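Local structure of protein S100-A5 (Homo sapiens, 6WN7) at residues D56-S61 with S76-M81; D63-Q68 with F72-V77. The protein binds calcium, zinc and copper as a homodimer of the S100 family, with calcium and copper competing for the same sites. The protein carries 2 engineered substitutions. All coordinates share one frame; numbering follows the deposited sequence.

Interaction 1 (D56-S61 with S76-M81)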
ATOM      1  N   ASP B  56      -0.661  21.166  -3.356  1.00 16.48           N
ATOM      2  CA  ASP B  56      -1.010  21.835  -2.109  1.00 16.62           C
ATOM      3  C   ASP B  56      -2.078  21.049  -1.364  1.00 15.93           C
ATOM      4  O   ASP B  56      -1.964  20.793  -0.168  1.00 16.16           O
ATOM      5  CB  ASP B  56      -1.565  23.236  -2.386  1.00 19.61           C
ATOM      6  CG  ASP B  56      -0.599  24.138  -3.111  1.00 24.74           C
ATOM      7  OD1 ASP B  56       0.542  23.728  -3.382  1.00 27.51           O
ATOM      8  OD2 ASP B  56      -0.996  25.279  -3.413  1.00 26.86           O
ATOM      9  N   ASP B  57      -3.150  20.701  -2.060  1.00 14.68           N
ATOM     10  CA  ASP B  57      -4.292  20.113  -1.390  1.00 15.65           C
ATOM     11  C   ASP B  57      -3.949  18.728  -0.868  1.00 14.59           C
ATOM     12  O   ASP B  57      -4.346  18.365   0.239  1.00 15.49           O
ATOM     13  CB  ASP B  57      -5.478  20.065  -2.362  1.00 19.76           C
ATOM     14  CG  ASP B  57      -5.908  21.467  -2.890  1.00 19.67           C
ATOM     15  OD1 ASP B  57      -5.223  22.476  -2.669  1.00 21.12           O
ATOM     16  OD2 ASP B  57      -6.957  21.552  -3.539  1.00 19.97           O
ATOM     17  N   LEU B  58      -3.215  17.940  -1.656  1.00 15.71           N
ATOM     18  CA  LEU B  58      -2.821  16.602  -1.223  1.00 14.40           C
ATOM     19  C   LEU B  58      -1.807  16.668  -0.082  1.00 14.19           C
ATOM     20  O   LEU B  58      -1.904  15.912   0.886  1.00 19.10           O
ATOM     21  CB  LEU B  58      -2.248  15.841  -2.409  1.00 16.67           C
ATOM     22  CG  LEU B  58      -1.719  14.435  -2.127  1.00 15.04           C
ATOM     23  CD1 LEU B  58      -2.891  13.516  -1.922  1.00 15.32           C
ATOM     24  CD2 LEU B  58      -0.841  13.962  -3.255  1.00 13.52           C
ATOM     25  N   MET B  59      -0.948  17.636  -0.135  1.00 13.81           N
ATOM     26  CA  MET B  59       0.000  17.862   0.930  1.00 14.09           C
ATOM     27  C   MET B  59      -0.728  18.142   2.286  1.00 16.79           C
ATOM     28  O   MET B  59      -0.477  17.581   3.362  1.00 17.69           O
ATOM     29  CB  MET B  59       1.023  19.012   0.614  1.00 16.19           C
ATOM     30  CG  MET B  59       2.082  19.231   1.646  1.00 18.17           C
ATOM     31  SD  MET B  59       3.423  18.008   1.617  1.00 20.14           S
ATOM     32  CE  MET B  59       4.127  18.329   3.224  1.00 24.49           C
ATOM     33  N   LYS B  60      -1.642  19.080   2.210  1.00 16.41           N
ATOM     34  CA  LYS B  60      -2.404  19.443   3.401  1.00 14.34           C
ATOM     35  C   LYS B  60      -3.303  18.314   3.884  1.00 14.41           C
ATOM     36  O   LYS B  60      -3.550  18.201   5.090  1.00 18.60           O
ATOM     37  CB  LYS B  60      -3.263  20.678   3.123  1.00 19.32           C
ATOM     38  N   SER B  61      -3.804  17.475   2.981  1.00 17.62           N
ATOM     39  CA  SER B  61      -4.639  16.360   3.422  1.00 18.77           C
ATOM     40  C   SER B  61      -3.822  15.252   4.094  1.00 17.41           C
ATOM     41  O   SER B  61      -4.326  14.571   4.995  1.00 19.67           O
ATOM     42  CB  SER B  61      -5.423  15.801   2.241  1.00 17.97           C
ATOM     43  OG  SER B  61      -4.657  15.887   1.077  1.00 22.87           O
ATOM     44  N   SER B  76       1.493   6.412   3.485  1.00 12.04           N
ATOM     45  CA  SER B  76       0.764   5.174   3.287  1.00 12.59           C
ATOM     46  C   SER B  76      -0.700   5.404   2.960  1.00 11.19           C
ATOM     47  O   SER B  76      -1.338   4.518   2.382  1.00 11.42           O
ATOM     48  CB  SER B  76       0.906   4.380   4.566  1.00 14.42           C
ATOM     49  OG  SER B  76       2.270   4.166   4.836  1.00 17.49           O
ATOM     50  N   VAL B  77      -1.245   6.566   3.336  1.00 13.40           N
ATOM     51  CA  VAL B  77      -2.623   6.898   3.000  1.00 11.15           C
ATOM     52  C   VAL B  77      -2.751   7.180   1.511  1.00 12.14           C
ATOM     53  O   VAL B  77      -3.783   6.886   0.900  1.00 12.62           O
ATOM     54  CB  VAL B  77      -3.099   8.094   3.836  1.00 13.60           C
ATOM     55  CG1 VAL B  77      -4.476   8.519   3.397  1.00 13.58           C
ATOM     56  CG2 VAL B  77      -3.104   7.753   5.294  1.00 13.99           C
ATOM     57  N   PHE B  78      -1.713   7.758   0.910  1.00 12.58           N
ATOM     58  CA  PHE B  78      -1.709   8.001  -0.529  1.00 12.10           C
ATOM     59  C   PHE B  78      -1.652   6.686  -1.295  1.00 11.18           C
ATOM     60  O   PHE B  78      -2.424   6.467  -2.232  1.00 11.28           O
ATOM     61  CB  PHE B  78      -0.537   8.936  -0.866  1.00 12.23           C
ATOM     62  CG  PHE B  78      -0.468   9.358  -2.310  1.00 12.89           C
ATOM     63  CD1 PHE B  78      -1.566   9.863  -2.967  1.00 12.83           C
ATOM     64  CD2 PHE B  78       0.712   9.249  -3.012  1.00 13.62           C
ATOM     65  CE1 PHE B  78      -1.473  10.232  -4.274  1.00 13.16           C
ATOM     66  CE2 PHE B  78       0.788   9.637  -4.332  1.00 12.29           C
ATOM     67  CZ  PHE B  78      -0.291  10.128  -4.949  1.00 11.12           C
ATOM     68  N   LEU B  79      -0.748   5.791  -0.898  1.00 12.16           N
ATOM     69  CA  LEU B  79      -0.688   4.475  -1.525  1.00 13.33           C
ATOM     70  C   LEU B  79      -2.042   3.780  -1.481  1.00 11.80           C
ATOM     71  O   LEU B  79      -2.453   3.138  -2.449  1.00 11.99           O
ATOM     72  CB  LEU B  79       0.363   3.606  -0.827  1.00 15.16           C
ATOM     73  CG  LEU B  79       1.840   3.990  -0.944  1.00 13.58           C
ATOM     74  CD1 LEU B  79       2.692   3.011  -0.164  1.00 13.28           C
ATOM     75  CD2 LEU B  79       2.260   4.019  -2.372  1.00 13.75           C
ATOM     76  N   THR B  80      -2.742   3.887  -0.355  1.00 13.35           N
ATOM     77  CA  THR B  80      -4.067   3.298  -0.254  1.00 13.70           C
ATOM     78  C   THR B  80      -5.053   3.943  -1.225  1.00 14.88           C
ATOM     79  O   THR B  80      -5.883   3.249  -1.821  1.00 16.25           O
ATOM     80  CB  THR B  80      -4.554   3.401   1.185  1.00 14.80           C
ATOM     81  OG1 THR B  80      -3.599   2.797   2.056  1.00 16.69           O
ATOM     82  CG2 THR B  80      -5.826   2.656   1.352  1.00 16.96           C
ATOM     83  N   MET B  81      -4.992   5.264  -1.405  1.00 15.88           N
ATOM     84  CA  MET B  81      -5.863   5.872  -2.405  1.00 13.49           C
ATOM     85  C   MET B  81      -5.615   5.249  -3.769  1.00 12.06           C
ATOM     86  O   MET B  81      -6.546   5.020  -4.539  1.00 13.49           O
ATOM     87  CB  MET B  81      -5.613   7.375  -2.508  1.00 17.18           C
ATOM     88  CG  MET B  81      -5.990   8.209  -1.306  1.00 18.21           C
ATOM     89  SD  MET B  81      -5.086   9.783  -1.319  1.00 19.95           S
ATOM     90  CE  MET B  81      -5.833  10.563  -2.730  1.00 19.92           C
TER

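Interaction 2 (D63-Q68 with F72-V77). With CA (calcium ion), chain L.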
ATOM      1  N   ASP B  63      -0.707  15.658   5.617  1.00 12.22           N
ATOM      2  CA  ASP B  63       0.188  16.136   6.668  1.00 12.29           C
ATOM      3  C   ASP B  63      -0.591  16.373   7.961  1.00 16.33           C
ATOM      4  O   ASP B  63      -0.805  17.503   8.410  1.00 20.39           O
ATOM      5  CB  ASP B  63       0.919  17.389   6.212  1.00 11.32           C
ATOM      6  CG  ASP B  63       1.991  17.815   7.173  1.00 14.17           C
ATOM      7  OD1 ASP B  63       2.357  17.002   8.030  1.00 16.27           O
ATOM      8  OD2 ASP B  63       2.478  18.963   7.083  1.00 17.21           O
ATOM      9  N   LYS B  64      -0.951  15.255   8.599  1.00 17.31           N
ATOM     10  CA  LYS B  64      -1.843  15.281   9.753  1.00 15.84           C
ATOM     11  C   LYS B  64      -1.244  15.959  10.984  1.00 17.20           C
ATOM     12  O   LYS B  64      -1.997  16.297  11.904  1.00 20.24           O
ATOM     13  CB  LYS B  64      -2.251  13.850  10.108  1.00 15.97           C
ATOM     14  CG  LYS B  64      -3.126  13.191   9.102  1.00 15.41           C
ATOM     15  CD  LYS B  64      -4.519  13.140   9.579  1.00 15.97           C
ATOM     16  CE  LYS B  64      -5.448  13.506   8.443  1.00 17.59           C
ATOM     17  NZ  LYS B  64      -6.878  13.512   8.852  1.00 18.71           N
ATOM     18  N   ASN B  65       0.070  16.166  11.037  1.00 15.93           N
ATOM     19  CA  ASN B  65       0.699  16.862  12.155  1.00 14.24           C
ATOM     20  C   ASN B  65       1.232  18.243  11.785  1.00 13.53           C
ATOM     21  O   ASN B  65       1.939  18.859  12.598  1.00 17.01           O
ATOM     22  CB  ASN B  65       1.814  16.011  12.753  1.00 12.35           C
ATOM     23  CG  ASN B  65       2.966  15.847  11.821  1.00 13.14           C
ATOM     24  OD1 ASN B  65       2.801  15.887  10.619  1.00 14.91           O
ATOM     25  ND2 ASN B  65       4.152  15.684  12.373  1.00 15.32           N
ATOM     26  N   SER B  66       0.947  18.716  10.566  1.00 15.22           N
ATOM     27  CA  SER B  66       1.265  20.074  10.104  1.00 13.26           C
ATOM     28  C   SER B  66       2.743  20.428  10.268  1.00 15.21           C
ATOM     29  O   SER B  66       3.108  21.560  10.607  1.00 15.78           O
ATOM     30  CB  SER B  66       0.340  21.099  10.760  1.00 15.02           C
ATOM     31  OG  SER B  66      -0.996  20.957  10.274  1.00 17.29           O
ATOM     32  N   ASP B  67       3.647  19.526   9.910  1.00 16.68           N
ATOM     33  CA  ASP B  67       5.062  19.830  10.047  1.00 16.63           C
ATOM     34  C   ASP B  67       5.577  20.107   8.609  1.00 13.45           C
ATOM     35  O   ASP B  67       6.688  20.368   8.471  1.00 15.62           O
ATOM     36  CB  ASP B  67       5.887  18.691  10.751  1.00 19.71           C
ATOM     37  CG  ASP B  67       5.723  17.294  10.051  1.00 20.58           C
ATOM     38  OD1 ASP B  67       4.970  17.217   9.156  1.00 19.37           O
ATOM     39  OD2 ASP B  67       6.334  16.370  10.473  1.00 23.63           O
ATOM     40  N   GLN B  68       4.705  20.003   7.590  1.00 16.01           N
ATOM     41  CA  GLN B  68       5.043  20.229   6.184  1.00 15.75           C
ATOM     42  C   GLN B  68       5.936  19.131   5.621  1.00 15.63           C
ATOM     43  O   GLN B  68       6.633  19.327   4.621  1.00 18.13           O
ATOM     44  CB  GLN B  68       5.622  21.625   5.938  1.00 18.80           C
ATOM     45  CG  GLN B  68       4.556  22.737   5.906  1.00 18.93           C
ATOM     46  CD  GLN B  68       3.836  22.906   7.239  1.00 16.52           C
ATOM     47  OE1 GLN B  68       4.444  23.268   8.247  1.00 18.54           O
ATOM     48  NE2 GLN B  68       2.543  22.637   7.247  1.00 17.71           N
ATOM     49  N   PHE B  72       6.262   8.186   6.537  1.00 11.05           N
ATOM     50  CA  PHE B  72       5.800   6.986   5.858  1.00 11.10           C
ATOM     51  C   PHE B  72       4.349   6.665   6.200  1.00 11.11           C
ATOM     52  O   PHE B  72       3.616   6.144   5.364  1.00 12.11           O
ATOM     53  CB  PHE B  72       6.710   5.805   6.167  1.00 11.16           C
ATOM     54  CG  PHE B  72       6.371   4.583   5.376  1.00 11.22           C
ATOM     55  CD1 PHE B  72       6.784   4.459   4.073  1.00 12.62           C
ATOM     56  CD2 PHE B  72       5.627   3.564   5.928  1.00 11.58           C
ATOM     57  CE1 PHE B  72       6.460   3.352   3.347  1.00 12.45           C
ATOM     58  CE2 PHE B  72       5.306   2.457   5.197  1.00 11.78           C
ATOM     59  CZ  PHE B  72       5.716   2.356   3.904  1.00 11.33           C
ATOM     60  N   LYS B  73       3.908   6.967   7.412  1.00 11.60           N
ATOM     61  CA  LYS B  73       2.528   6.656   7.773  1.00 12.58           C
ATOM     62  C   LYS B  73       1.541   7.522   7.006  1.00 12.04           C
ATOM     63  O   LYS B  73       0.532   7.032   6.496  1.00 13.40           O
ATOM     64  CB  LYS B  73       2.330   6.857   9.262  1.00 13.74           C
ATOM     65  CG  LYS B  73       0.896   6.816   9.692  1.00 17.67           C
ATOM     66  CD  LYS B  73       0.799   6.664  11.186  1.00 21.12           C
ATOM     67  CE  LYS B  73      -0.624   6.834  11.630  1.00 28.51           C
ATOM     68  NZ  LYS B  73      -0.741   6.988  13.107  1.00 35.07           N
ATOM     69  N   GLU B  74       1.807   8.824   6.933  1.00 14.01           N
ATOM     70  CA  GLU B  74       0.999   9.718   6.105  1.00 12.75           C
ATOM     71  C   GLU B  74       1.057   9.328   4.635  1.00 12.57           C
ATOM     72  O   GLU B  74       0.037   9.357   3.937  1.00 13.08           O
ATOM     73  CB  GLU B  74       1.530  11.141   6.272  1.00 14.58           C
ATOM     74  CG  GLU B  74       1.357  11.669   7.686  1.00 16.71           C
ATOM     75  CD  GLU B  74       2.125  12.952   7.991  1.00 14.04           C
ATOM     76  OE1 GLU B  74       3.199  13.184   7.416  1.00 12.87           O
ATOM     77  OE2 GLU B  74       1.637  13.730   8.841  1.00 15.17           O
ATOM     78  N   TYR B  75       2.249   8.973   4.136  0.60 12.41           N
ATOM     79  CA  TYR B  75       2.410   8.539   2.744  0.60 12.07           C
ATOM     80  C   TYR B  75       1.670   7.242   2.472  0.60 11.09           C
ATOM     81  O   TYR B  75       1.261   6.984   1.341  0.60 12.53           O
ATOM     82  CB  TYR B  75       3.909   8.394   2.432  0.60 11.68           C
ATOM     83  CG  TYR B  75       4.336   7.441   1.319  0.60 11.86           C
ATOM     84  CD1 TYR B  75       4.588   7.909   0.031  0.60 11.80           C
ATOM     85  CD2 TYR B  75       4.554   6.092   1.568  0.60 11.14           C
ATOM     86  CE1 TYR B  75       5.005   7.052  -0.991  0.60 12.04           C
ATOM     87  CE2 TYR B  75       4.974   5.223   0.557  0.60 13.05           C
ATOM     88  CZ  TYR B  75       5.208   5.706  -0.728  0.60 13.79           C
ATOM     89  OH  TYR B  75       5.647   4.851  -1.748  0.60 13.39           O
ATOM     90  N   SER B  76       1.493   6.412   3.485  1.00 12.04           N
ATOM     91  CA  SER B  76       0.764   5.174   3.287  1.00 12.59           C
ATOM     92  C   SER B  76      -0.700   5.404   2.960  1.00 11.19           C
ATOM     93  O   SER B  76      -1.338   4.518   2.382  1.00 11.42           O
ATOM     94  CB  SER B  76       0.906   4.380   4.566  1.00 14.42           C
ATOM     95  OG  SER B  76       2.270   4.166   4.836  1.00 17.49           O
ATOM     96  N   VAL B  77      -1.245   6.566   3.336  1.00 13.40           N
ATOM     97  CA  VAL B  77      -2.623   6.898   3.000  1.00 11.15           C
ATOM     98  C   VAL B  77      -2.751   7.180   1.511  1.00 12.14           C
ATOM     99  O   VAL B  77      -3.783   6.886   0.900  1.00 12.62           O
ATOM    100  CB  VAL B  77      -3.099   8.094   3.836  1.00 13.60           C
ATOM    101  CG1 VAL B  77      -4.476   8.519   3.397  1.00 13.58           C
ATOM    102  CG2 VAL B  77      -3.104   7.753   5.294  1.00 13.99           C
TER
HETATM  103 CA    CA L 102       3.694  15.265   8.626  1.00 16.39          CA
HETATM  104  O   HOH W   1       5.366  14.147   9.745  1.00 21.10           O

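Interaction 1 (D56-S61 with S76-M81)
L58 sets one of its methyls over a face of the F78 ring, and the two side chains cross at about a right angle. The methyl is CD2: it sits 4.3 Å from the ring centroid, on a line 24° off the ring normal, which makes this a CH-pi contact displaced toward the rim. The displacement favours one side of the ring, for L58 CD2 comes closest to F78 CE1 at 3.9 Å. The other branch of the same leucine, CD1, reaches the neighbouring ring atom F78 CD1 at 4.0 Å. The fork of L58 thus lies along the CD1-CE1 side of the phenyl group. In F78 the ring carbon CG stands anti to the backbone N (chi1 -176°), an orientation that carries the ring out from helix 72-93 toward the leucine of helix 52-62. M81, one turn further on, works from a different direction. Its SD lies at the edge of the F78 ring and in its plane, while its CE meets L58 CD1 at 4.2 Å. I41 of helix 34-44 touches both L58 and F78, and M50 and L45 pack on L58 and F78 respectively. The L58 and F78 CA atoms remain 8.7 Å apart. The contact joins the two helices of EF-hand 2, between which the calcium-binding loop lies in the chain. Across these two segments it is apolar, with no hydrogen bond, and rests on dispersion and shape.

Interaction 2 (D63-Q68 with F72-V77)
E74 reaches from helix 72-93 to the loop 63-68, where its carboxylate joins D63, N65 and D67 around one calcium ion. CB leaves the helix toward the loop, and CG, anti to the carbonyl carbon (chi1 -65°), starts a chain that stays extended beyond it. This reach brings CD to 2.9 Å from the calcium, near enough for both carboxylate oxygens to bind it. OE1 ligates the metal at 2.5 Å, and OE2 completes the bidentate grip at 2.6 Å. OE2 is also the oxygen that faces the loop most closely. It stands 3.0 Å from N65 OD1, and D63 OD1 is a little more distant; all three are metal ligands, held near one another by the cation they share. The carboxylate planes of D63 and E74 are 87° apart, and the amide plane of N65 is 67° from that of the E74 carboxylate. D63, N65 and D67 each give a single oxygen, OD1. Behind this first shell, N65 ND2 donates a hydrogen bond to D67 OD2 from above the carboxylate plane, and the bound water donates to that same oxygen, so the D67 oxygen that does not bind the metal has work of its own. With the water and the backbone oxygen of E69, the calcium has seven ligand atoms, the coordination of a canonical EF-hand loop with its bidentate glutamate last. Three carboxylates, from D63, D67 and E74, bring negative charge together, with the neutral amide of N65 beside them, and the calcium probably offsets it; the metal bridges the loop side chains to E74 on the first turn of the helix.

In the fold
Along the chain, helix 52-62 comes first and carries 56-61; the calcium loop with 63-68 follows, and helix 72-93 then supplies 72-77 and 76-81. Interaction 2 closes the shorter span, three residues lying between its segments; interaction 1 bridges fourteen. The pair D63 and E74 lies between L58 and F78 in sequence, so the contacts nest and do not cross, although their second segments overlap at S76 and V77. Metal coordination therefore fixes the helix beginning to the loop, while apolar packing joins its next turns to helix 52-62 and, through I41, to helix 34-44. The same helix also faces M84 of the second subunit at S76, linking EF-hand 2 to the dimer.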